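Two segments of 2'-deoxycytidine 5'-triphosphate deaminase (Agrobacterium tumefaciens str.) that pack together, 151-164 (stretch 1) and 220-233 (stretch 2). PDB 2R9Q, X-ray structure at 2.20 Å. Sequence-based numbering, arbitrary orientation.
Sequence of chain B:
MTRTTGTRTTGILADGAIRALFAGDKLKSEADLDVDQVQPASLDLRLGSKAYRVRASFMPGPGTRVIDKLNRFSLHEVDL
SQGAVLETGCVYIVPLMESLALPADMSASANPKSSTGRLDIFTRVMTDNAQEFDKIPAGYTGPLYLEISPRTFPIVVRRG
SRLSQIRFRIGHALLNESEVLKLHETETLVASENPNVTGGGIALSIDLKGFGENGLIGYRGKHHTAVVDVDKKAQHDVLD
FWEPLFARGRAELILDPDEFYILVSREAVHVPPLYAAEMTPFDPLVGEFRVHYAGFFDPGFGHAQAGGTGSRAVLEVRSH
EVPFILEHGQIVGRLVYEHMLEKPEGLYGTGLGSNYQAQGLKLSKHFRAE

Stretch 1, residues 151-164: RTFPIVVRRGSRLS
Stretch 2, residues 220-233: RGKHHTAVVDVDKK

The two stretches run side by side in the same direction and join through a short parallel β-pairing. Residues 155-157 form a strand in stretch 1, and 228-229 form its partner in stretch 2; Ile155 lies beside Val228 (CA-CA 4.4 Å) and Val156 beside Asp229 (CA-CA 4.6 Å). The backbones diverge before this point, with the CA atoms of Thr152 and His223 6.7 Å apart. Ile155 (phi/psi -127/153), Val156 (-109/131) and Val228 (-98/117) are extended. Three hydrogen bonds alternate in direction along the pairing: Val228 N to Pro154 O at 2.7 Å, Val156 N to Val228 O at 2.8 Å, and Val230 N to Val156 O at 3.2 Å. Thus Val228 uses both its amide and its carbonyl. Pro154 (-69/146) has no amide hydrogen, but only its carbonyl is needed here. The close approach also brings Ile155 CA to 3.1 Å from Val228 O, a CA-H...O contact.

After the strand, stretch 1 makes a type II turn from Arg158 to Ser161, closed by Ser161 N to Arg158 O at 2.9 Å. Gly160 adopts 100/-18, where a CB would jam against the preceding carbonyl oxygen, so glycine suits the position. In stretch 2, Val230 (-72/-19) and Asp231 (-82/-22) leave the extended conformation, and Lys232 N bonds to Asp229 O at 3.1 Å.

Ile155 (chi1 p, chi2 t) and Val228 (chi1 t) share one face of the sheet, with Ile155 CG2 4.2 Å from Val228 CB. Val230 (chi1 m) points toward stretch 1, its CG1 lying 3.9 Å from Ile155 CB and its CG2 3.8 Å from Val157 CG1. Branched aliphatic side chains suit this buried, apolar patch. Val156 and Asp229 occupy the other face; Val156 CG1 packs 3.8 Å from Val227 CG2, with Val156 chi1 near 26°, between wells.

Upstream, Phe153 (chi1 m, chi2 -70°) points toward stretch 2. Its CB lies 4.0 Å from Val228 CG2 and its CZ 4.0 Å from Gly221 CA, while Thr225 OG1 approaches the ring edge, 3.6 Å from Phe153 CD1. Gly221 leaves room here: an ideal CB would be 3.1 Å from Thr152 CG2. A water links the stretches by donating to Thr152 O (3.1 Å) and Thr225 OG1 (2.6 Å) and accepting from Thr225 N (3.0 Å).

At the other end, Arg158 (chi1 p, chi2 t, chi3 p, chi4 82°) starts sideways but brings its guanidinium to two acids. Its NH1 forms salt bridges with Asp229 OD1 (3.0 Å) and Asp231 OD2 (2.9 Å), and its NH2 donates to Asp229 OD2 at 3.0 Å. Both carboxylates meet the guanidinium edge, where its N-H groups point. Asp229 is t and Asp231 m; Asp231 N also donates to Asp229 OD1 at 3.0 Å. Ser161 (chi1 m) suits the turn because its OG accepts from Arg158 N at 3.0 Å and lies 2.9 Å from Asp231 OD1. Together the stretches bury 831 Å².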

ATOM      1  N   ARG B 151      10.944  -3.081  -7.854  1.00 52.45           N
ATOM      2  CA  ARG B 151      10.130  -3.060  -6.673  1.00 53.15           C
ATOM      3  C   ARG B 151      10.072  -1.672  -6.026  1.00 52.65           C
ATOM      4  O   ARG B 151       9.026  -1.246  -5.607  1.00 51.57           O
ATOM      5  CB  ARG B 151      10.661  -4.103  -5.705  1.00 54.39           C
ATOM      6  CG  ARG B 151       9.799  -5.256  -5.404  1.00 59.94           C
ATOM      7  CD  ARG B 151       9.858  -6.422  -6.370  1.00 61.86           C
ATOM      8  NE  ARG B 151       8.846  -6.455  -7.440  1.00 65.52           N
ATOM      9  CZ  ARG B 151       7.575  -6.006  -7.425  1.00 67.17           C
ATOM     10  NH1 ARG B 151       6.992  -5.456  -6.357  1.00 69.06           N
ATOM     11  NH2 ARG B 151       6.844  -6.144  -8.533  1.00 64.82           N
ATOM     12  N   THR B 152      11.206  -0.984  -5.899  1.00 52.34           N
ATOM     13  CA  THR B 152      11.225   0.321  -5.229  1.00 52.35           C
ATOM     14  C   THR B 152      11.445   1.475  -6.161  1.00 51.60           C
ATOM     15  O   THR B 152      10.782   2.462  -6.035  1.00 51.46           O
ATOM     16  CB  THR B 152      12.286   0.393  -4.129  1.00 52.13           C
ATOM     17  OG1 THR B 152      12.063  -0.670  -3.207  1.00 52.01           O
ATOM     18  CG2 THR B 152      12.257   1.764  -3.380  1.00 52.51           C
ATOM     19  N   PHE B 153      12.435   1.362  -7.046  1.00 52.08           N
ATOM     20  CA  PHE B 153      12.765   2.416  -7.980  1.00 51.41           C
ATOM     21  C   PHE B 153      12.334   2.049  -9.373  1.00 50.99           C
ATOM     22  O   PHE B 153      12.622   0.935  -9.856  1.00 49.91           O
ATOM     23  CB  PHE B 153      14.293   2.733  -8.030  1.00 52.04           C
ATOM     24  CG  PHE B 153      14.953   2.864  -6.686  1.00 50.20           C
ATOM     25  CD1 PHE B 153      14.686   3.916  -5.876  1.00 51.39           C
ATOM     26  CD2 PHE B 153      15.889   1.951  -6.272  1.00 52.57           C
ATOM     27  CE1 PHE B 153      15.275   4.017  -4.668  1.00 49.45           C
ATOM     28  CE2 PHE B 153      16.466   2.053  -5.062  1.00 51.51           C
ATOM     29  CZ  PHE B 153      16.152   3.091  -4.267  1.00 51.58           C
ATOM     30  N   PRO B 154      11.679   3.000 -10.061  1.00 51.15           N
ATOM     31  CA  PRO B 154      11.517   2.765 -11.480  1.00 50.99           C
ATOM     32  C   PRO B 154      12.880   2.870 -12.188  1.00 50.32           C
ATOM     33  O   PRO B 154      13.774   3.641 -11.756  1.00 50.09           O
ATOM     34  CB  PRO B 154      10.559   3.860 -11.886  1.00 52.15           C
ATOM     35  CG  PRO B 154      10.809   4.984 -10.892  1.00 51.11           C
ATOM     36  CD  PRO B 154      11.054   4.268  -9.629  1.00 51.26           C
ATOM     37  N   ILE B 155      13.066   2.075 -13.223  1.00 49.77           N
ATOM     38  CA  ILE B 155      14.372   1.954 -13.868  1.00 49.04           C
ATOM     39  C   ILE B 155      14.311   2.193 -15.356  1.00 49.74           C
ATOM     40  O   ILE B 155      13.278   2.024 -15.960  1.00 48.20           O
ATOM     41  CB  ILE B 155      15.084   0.647 -13.509  1.00 48.51           C
ATOM     42  CG1 ILE B 155      14.343  -0.583 -14.030  1.00 49.44           C
ATOM     43  CG2 ILE B 155      15.353   0.581 -11.992  1.00 46.20           C
ATOM     44  CD1 ILE B 155      15.188  -1.866 -14.065  1.00 46.34           C
ATOM     45  N   VAL B 156      15.418   2.652 -15.934  1.00 51.39           N
ATOM     46  CA  VAL B 156      15.576   2.644 -17.394  1.00 53.13           C
ATOM     47  C   VAL B 156      16.610   1.597 -17.829  1.00 52.02           C
ATOM     48  O   VAL B 156      17.710   1.522 -17.277  1.00 52.41           O
ATOM     49  CB  VAL B 156      15.798   4.088 -18.055  1.00 53.26           C
ATOM     50  CG1 VAL B 156      16.420   5.051 -17.081  1.00 56.57           C
ATOM     51  CG2 VAL B 156      16.632   3.998 -19.331  1.00 54.88           C
ATOM     52  N   VAL B 157      16.201   0.798 -18.811  1.00 51.22           N
ATOM     53  CA  VAL B 157      16.992  -0.280 -19.411  1.00 51.16           C
ATOM     54  C   VAL B 157      16.981  -0.187 -20.921  1.00 51.99           C
ATOM     55  O   VAL B 157      16.127   0.454 -21.509  1.00 52.51           O
ATOM     56  CB  VAL B 157      16.524  -1.721 -18.967  1.00 50.77           C
ATOM     57  CG1 VAL B 157      16.452  -1.808 -17.446  1.00 49.05           C
ATOM     58  CG2 VAL B 157      15.205  -2.160 -19.666  1.00 45.27           C
ATOM     59  N   ARG B 158      17.935  -0.846 -21.547  1.00 53.24           N
ATOM     60  CA  ARG B 158      18.043  -0.868 -22.979  1.00 54.00           C
ATOM     61  C   ARG B 158      18.816  -2.084 -23.433  1.00 55.15           C
ATOM     62  O   ARG B 158      19.325  -2.861 -22.616  1.00 54.02           O
ATOM     63  CB  ARG B 158      18.752   0.394 -23.472  1.00 54.90           C
ATOM     64  CG  ARG B 158      20.150   0.580 -22.866  1.00 54.18           C
ATOM     65  CD  ARG B 158      20.774   1.835 -23.330  1.00 55.55           C
ATOM     66  NE  ARG B 158      20.020   3.013 -22.935  1.00 52.40           N
ATOM     67  CZ  ARG B 158      20.094   3.586 -21.742  1.00 54.82           C
ATOM     68  NH1 ARG B 158      20.869   3.082 -20.804  1.00 57.60           N
ATOM     69  NH2 ARG B 158      19.384   4.676 -21.478  1.00 55.26           N
ATOM     70  N   ARG B 159      18.925  -2.220 -24.755  1.00 56.64           N
ATOM     71  CA  ARG B 159      19.716  -3.272 -25.358  1.00 57.55           C
ATOM     72  C   ARG B 159      21.124  -3.143 -24.791  1.00 57.15           C
ATOM     73  O   ARG B 159      21.702  -2.077 -24.803  1.00 56.47           O
ATOM     74  CB  ARG B 159      19.692  -3.189 -26.871  1.00 57.86           C
ATOM     75  CG  ARG B 159      20.459  -4.295 -27.533  1.00 60.52           C
ATOM     76  CD  ARG B 159      20.597  -4.110 -29.027  1.00 64.52           C
ATOM     77  NE  ARG B 159      21.531  -5.096 -29.600  1.00 65.62           N
ATOM     78  CZ  ARG B 159      21.217  -6.355 -29.918  1.00 68.39           C
ATOM     79  NH1 ARG B 159      19.982  -6.825 -29.742  1.00 70.04           N
ATOM     80  NH2 ARG B 159      22.137  -7.159 -30.425  1.00 69.41           N
ATOM     81  N   GLY B 160      21.623  -4.243 -24.251  1.00 56.81           N
ATOM     82  CA  GLY B 160      22.907  -4.279 -23.589  1.00 57.26           C
ATOM     83  C   GLY B 160      22.939  -4.237 -22.075  1.00 56.42           C
ATOM     84  O   GLY B 160      23.940  -4.576 -21.496  1.00 55.94           O
ATOM     85  N   SER B 161      21.854  -3.812 -21.434  1.00 56.95           N
ATOM     86  CA  SER B 161      21.818  -3.673 -19.986  1.00 56.78           C
ATOM     87  C   SER B 161      22.125  -5.010 -19.333  1.00 56.70           C
ATOM     88  O   SER B 161      21.744  -6.056 -19.835  1.00 55.76           O
ATOM     89  CB  SER B 161      20.489  -3.076 -19.497  1.00 56.62           C
ATOM     90  OG  SER B 161      20.318  -1.739 -19.924  1.00 55.40           O
ATOM     91  N   ARG B 162      22.866  -4.962 -18.238  1.00 57.08           N
ATOM     92  CA  ARG B 162      23.323  -6.163 -17.559  1.00 57.74           C
ATOM     93  C   ARG B 162      22.753  -6.160 -16.166  1.00 57.85           C
ATOM     94  O   ARG B 162      23.141  -5.358 -15.369  1.00 57.04           O
ATOM     95  CB  ARG B 162      24.840  -6.190 -17.546  1.00 56.99           C
ATOM     96  CG  ARG B 162      25.409  -6.527 -18.900  1.00 58.09           C
ATOM     97  CD  ARG B 162      26.702  -5.848 -19.213  1.00 56.65           C
ATOM     98  NE  ARG B 162      27.695  -6.180 -18.210  1.00 58.77           N
ATOM     99  CZ  ARG B 162      29.001  -5.938 -18.286  1.00 58.86           C
ATOM    100  NH1 ARG B 162      29.536  -5.365 -19.341  1.00 58.89           N
ATOM    101  NH2 ARG B 162      29.787  -6.298 -17.282  1.00 61.27           N
ATOM    102  N   LEU B 163      21.785  -7.028 -15.897  1.00 59.50           N
ATOM    103  CA  LEU B 163      21.135  -7.063 -14.578  1.00 59.69           C
ATOM    104  C   LEU B 163      21.456  -8.348 -13.825  1.00 59.42           C
ATOM    105  O   LEU B 163      21.435  -8.398 -12.601  1.00 58.59           O
ATOM    106  CB  LEU B 163      19.643  -6.831 -14.708  1.00 60.02           C
ATOM    107  CG  LEU B 163      19.049  -5.488 -15.182  1.00 60.94           C
ATOM    108  CD1 LEU B 163      19.229  -5.274 -16.678  1.00 62.14           C
ATOM    109  CD2 LEU B 163      17.559  -5.459 -14.898  1.00 60.42           C
ATOM    110  N   SER B 164      21.893  -9.341 -14.573  1.00 60.03           N
ATOM    111  CA  SER B 164      21.999 -10.690 -14.099  1.00 60.12           C
ATOM    112  C   SER B 164      23.294 -11.322 -14.534  1.00 59.46           C
ATOM    113  O   SER B 164      23.937 -10.847 -15.444  1.00 59.19           O
ATOM    114  CB  SER B 164      20.824 -11.461 -14.675  1.00 59.92           C
ATOM    115  OG  SER B 164      20.711 -12.707 -14.067  1.00 61.93           O
ATOM    116  N   ARG B 220      17.808   2.976   3.511  1.00 59.42           N
ATOM    117  CA  ARG B 220      16.472   2.619   3.108  1.00 60.80           C
ATOM    118  C   ARG B 220      16.131   3.301   1.757  1.00 60.91           C
ATOM    119  O   ARG B 220      16.449   4.467   1.522  1.00 60.26           O
ATOM    120  CB  ARG B 220      15.534   3.031   4.222  1.00 61.30           C
ATOM    121  CG  ARG B 220      14.108   2.725   4.014  1.00 64.85           C
ATOM    122  CD  ARG B 220      13.359   2.864   5.303  1.00 70.88           C
ATOM    123  NE  ARG B 220      13.490   4.217   5.822  1.00 74.52           N
ATOM    124  CZ  ARG B 220      13.443   4.557   7.122  1.00 77.80           C
ATOM    125  NH1 ARG B 220      13.261   3.646   8.084  1.00 77.35           N
ATOM    126  NH2 ARG B 220      13.586   5.835   7.470  1.00 79.93           N
ATOM    127  N   GLY B 221      15.529   2.550   0.845  1.00 61.24           N
ATOM    128  CA  GLY B 221      15.041   3.108  -0.423  1.00 62.11           C
ATOM    129  C   GLY B 221      13.922   4.135  -0.279  1.00 62.72           C
ATOM    130  O   GLY B 221      13.068   4.016   0.587  1.00 62.24           O
ATOM    131  N   LYS B 222      13.965   5.159  -1.121  1.00 64.69           N
ATOM    132  CA  LYS B 222      12.946   6.208  -1.157  1.00 66.43           C
ATOM    133  C   LYS B 222      11.841   5.909  -2.203  1.00 67.37           C
ATOM    134  O   LYS B 222      11.987   5.025  -3.042  1.00 66.61           O
ATOM    135  CB  LYS B 222      13.584   7.560  -1.444  1.00 66.16           C
ATOM    136  CG  LYS B 222      14.455   8.123  -0.345  1.00 67.30           C
ATOM    137  CD  LYS B 222      14.961   9.528  -0.723  1.00 67.55           C
ATOM    138  CE  LYS B 222      15.516  10.290   0.496  1.00 69.19           C
ATOM    139  NZ  LYS B 222      15.889  11.725   0.196  1.00 68.44           N
ATOM    140  N   HIS B 223      10.732   6.651  -2.136  1.00 69.18           N
ATOM    141  CA  HIS B 223       9.592   6.425  -3.034  1.00 70.46           C
ATOM    142  C   HIS B 223       9.339   7.619  -3.954  1.00 70.64           C
ATOM    143  O   HIS B 223       9.794   8.707  -3.730  1.00 72.11           O
ATOM    144  CB  HIS B 223       8.370   6.053  -2.228  1.00 70.86           C
ATOM    145  CG  HIS B 223       8.579   4.859  -1.351  1.00 71.87           C
ATOM    146  ND1 HIS B 223       8.627   4.941   0.024  1.00 73.34           N
ATOM    147  CD2 HIS B 223       8.788   3.555  -1.658  1.00 72.72           C
ATOM    148  CE1 HIS B 223       8.841   3.738   0.527  1.00 73.66           C
ATOM    149  NE2 HIS B 223       8.942   2.879  -0.473  1.00 73.85           N
ATOM    150  N   HIS B 224       8.674   7.407  -5.051  1.00 70.92           N
ATOM    151  CA  HIS B 224       8.472   8.525  -6.017  1.00 69.66           C
ATOM    152  C   HIS B 224       9.758   9.247  -6.487  1.00 68.55           C
ATOM    153  O   HIS B 224       9.754  10.469  -6.771  1.00 67.57           O
ATOM    154  CB  HIS B 224       7.435   9.503  -5.470  1.00 69.91           C
ATOM    155  CG  HIS B 224       6.124   8.852  -5.162  1.00 69.25           C
ATOM    156  ND1 HIS B 224       5.190   8.562  -6.135  1.00 69.93           N
ATOM    157  CD2 HIS B 224       5.619   8.383  -4.001  1.00 71.06           C
ATOM    158  CE1 HIS B 224       4.145   7.973  -5.579  1.00 70.83           C
ATOM    159  NE2 HIS B 224       4.377   7.856  -4.282  1.00 70.92           N
ATOM    160  N   THR B 225      10.816   8.453  -6.641  1.00 66.03           N
ATOM    161  CA  THR B 225      12.084   8.931  -7.089  1.00 64.06           C
ATOM    162  C   THR B 225      12.014   9.181  -8.582  1.00 62.83           C
ATOM    163  O   THR B 225      11.038   8.857  -9.230  1.00 62.65           O
ATOM    164  CB  THR B 225      13.252   7.907  -6.757  1.00 63.91           C
ATOM    165  OG1 THR B 225      13.104   6.705  -7.535  1.00 61.70           O
ATOM    166  CG2 THR B 225      13.346   7.556  -5.232  1.00 61.08           C
ATOM    167  N   ALA B 226      13.063   9.789  -9.115  1.00 62.30           N
ATOM    168  CA  ALA B 226      13.331   9.779 -10.549  1.00 61.20           C
ATOM    169  C   ALA B 226      13.602   8.331 -10.971  1.00 60.67           C
ATOM    170  O   ALA B 226      13.661   7.418 -10.129  1.00 59.98           O
ATOM    171  CB  ALA B 226      14.527  10.720 -10.882  1.00 60.82           C
ATOM    172  N   VAL B 227      13.737   8.111 -12.282  1.00 60.62           N
ATOM    173  CA  VAL B 227      13.979   6.787 -12.827  1.00 60.64           C
ATOM    174  C   VAL B 227      15.474   6.507 -12.702  1.00 60.12           C
ATOM    175  O   VAL B 227      16.251   7.417 -12.819  1.00 59.41           O
ATOM    176  CB  VAL B 227      13.482   6.657 -14.297  1.00 59.92           C
ATOM    177  CG1 VAL B 227      12.010   6.959 -14.375  1.00 58.98           C
ATOM    178  CG2 VAL B 227      14.269   7.591 -15.218  1.00 63.04           C
ATOM    179  N   VAL B 228      15.863   5.274 -12.406  1.00 59.16           N
ATOM    180  CA  VAL B 228      17.261   4.941 -12.351  1.00 59.16           C
ATOM    181  C   VAL B 228      17.721   4.288 -13.631  1.00 59.07           C
ATOM    182  O   VAL B 228      17.240   3.226 -13.953  1.00 57.80           O
ATOM    183  CB  VAL B 228      17.628   4.009 -11.184  1.00 58.63           C
ATOM    184  CG1 VAL B 228      19.137   3.720 -11.229  1.00 58.48           C
ATOM    185  CG2 VAL B 228      17.242   4.622  -9.881  1.00 56.24           C
ATOM    186  N   ASP B 229      18.653   4.934 -14.341  1.00 59.40           N
ATOM    187  CA  ASP B 229      19.362   4.317 -15.465  1.00 60.27           C
ATOM    188  C   ASP B 229      20.385   3.296 -14.940  1.00 60.00           C
ATOM    189  O   ASP B 229      21.357   3.643 -14.279  1.00 59.09           O
ATOM    190  CB  ASP B 229      20.030   5.372 -16.364  1.00 60.60           C
ATOM    191  CG  ASP B 229      20.365   4.848 -17.770  1.00 61.28           C
ATOM    192  OD1 ASP B 229      20.839   3.696 -17.901  1.00 60.98           O
ATOM    193  OD2 ASP B 229      20.174   5.605 -18.756  1.00 61.52           O
ATOM    194  N   VAL B 230      20.115   2.031 -15.247  1.00 60.35           N
ATOM    195  CA  VAL B 230      20.898   0.899 -14.781  1.00 60.80           C
ATOM    196  C   VAL B 230      22.268   0.802 -15.454  1.00 61.29           C
ATOM    197  O   VAL B 230      23.165   0.134 -14.954  1.00 59.53           O
ATOM    198  CB  VAL B 230      20.113  -0.451 -14.943  1.00 60.35           C
ATOM    199  CG1 VAL B 230      18.728  -0.342 -14.270  1.00 59.84           C
ATOM    200  CG2 VAL B 230      20.030  -0.906 -16.418  1.00 58.04           C
ATOM    201  N   ASP B 231      22.412   1.477 -16.593  1.00 62.99           N
ATOM    202  CA  ASP B 231      23.722   1.642 -17.253  1.00 63.85           C
ATOM    203  C   ASP B 231      24.576   2.780 -16.657  1.00 64.33           C
ATOM    204  O   ASP B 231      25.758   2.755 -16.783  1.00 64.13           O
ATOM    205  CB  ASP B 231      23.555   1.823 -18.759  1.00 63.23           C
ATOM    206  CG  ASP B 231      22.853   0.645 -19.433  1.00 62.59           C
ATOM    207  OD1 ASP B 231      22.586  -0.376 -18.775  1.00 62.54           O
ATOM    208  OD2 ASP B 231      22.551   0.734 -20.643  1.00 59.26           O
ATOM    209  N   LYS B 232      23.976   3.743 -15.980  1.00 65.70           N
ATOM    210  CA  LYS B 232      24.691   4.904 -15.474  1.00 66.66           C
ATOM    211  C   LYS B 232      24.372   5.074 -14.000  1.00 66.61           C
ATOM    212  O   LYS B 232      23.921   6.117 -13.596  1.00 65.84           O
ATOM    213  CB  LYS B 232      24.265   6.193 -16.213  1.00 67.05           C
ATOM    214  CG  LYS B 232      23.762   6.070 -17.629  1.00 69.14           C
ATOM    215  CD  LYS B 232      24.851   5.751 -18.632  1.00 73.71           C
ATOM    216  CE  LYS B 232      24.487   6.309 -20.028  1.00 75.73           C
ATOM    217  NZ  LYS B 232      23.047   5.990 -20.426  1.00 78.51           N
ATOM    218  N   LYS B 233      24.595   4.051 -13.190  1.00 67.60           N
ATOM    219  CA  LYS B 233      24.131   4.096 -11.790  1.00 68.35           C
ATOM    220  C   LYS B 233      24.910   5.118 -10.923  1.00 68.38           C
ATOM    221  O   LYS B 233      24.318   5.775 -10.080  1.00 67.57           O
ATOM    222  CB  LYS B 233      24.127   2.705 -11.143  1.00 67.94           C
ATOM    223  CG  LYS B 233      23.277   1.668 -11.827  1.00 67.53           C
ATOM    224  CD  LYS B 233      23.310   0.354 -11.050  1.00 67.39           C
ATOM    225  CE  LYS B 233      22.795  -0.796 -11.866  1.00 67.24           C
ATOM    226  NZ  LYS B 233      23.759  -1.290 -12.888  1.00 66.14           N
TER
HETATM  227  O   HOH W   1      11.074   5.479  -6.563  1.00 37.32           O
HETATM  228  O   HOH W   2      23.252  -0.912 -22.867  1.00 40.39           O
HETATM  229  O   HOH W   3      23.988  -2.545 -17.524  1.00 39.98           O
HETATM  230  O   HOH W   4      22.858  -3.902 -12.565  1.00 44.42           O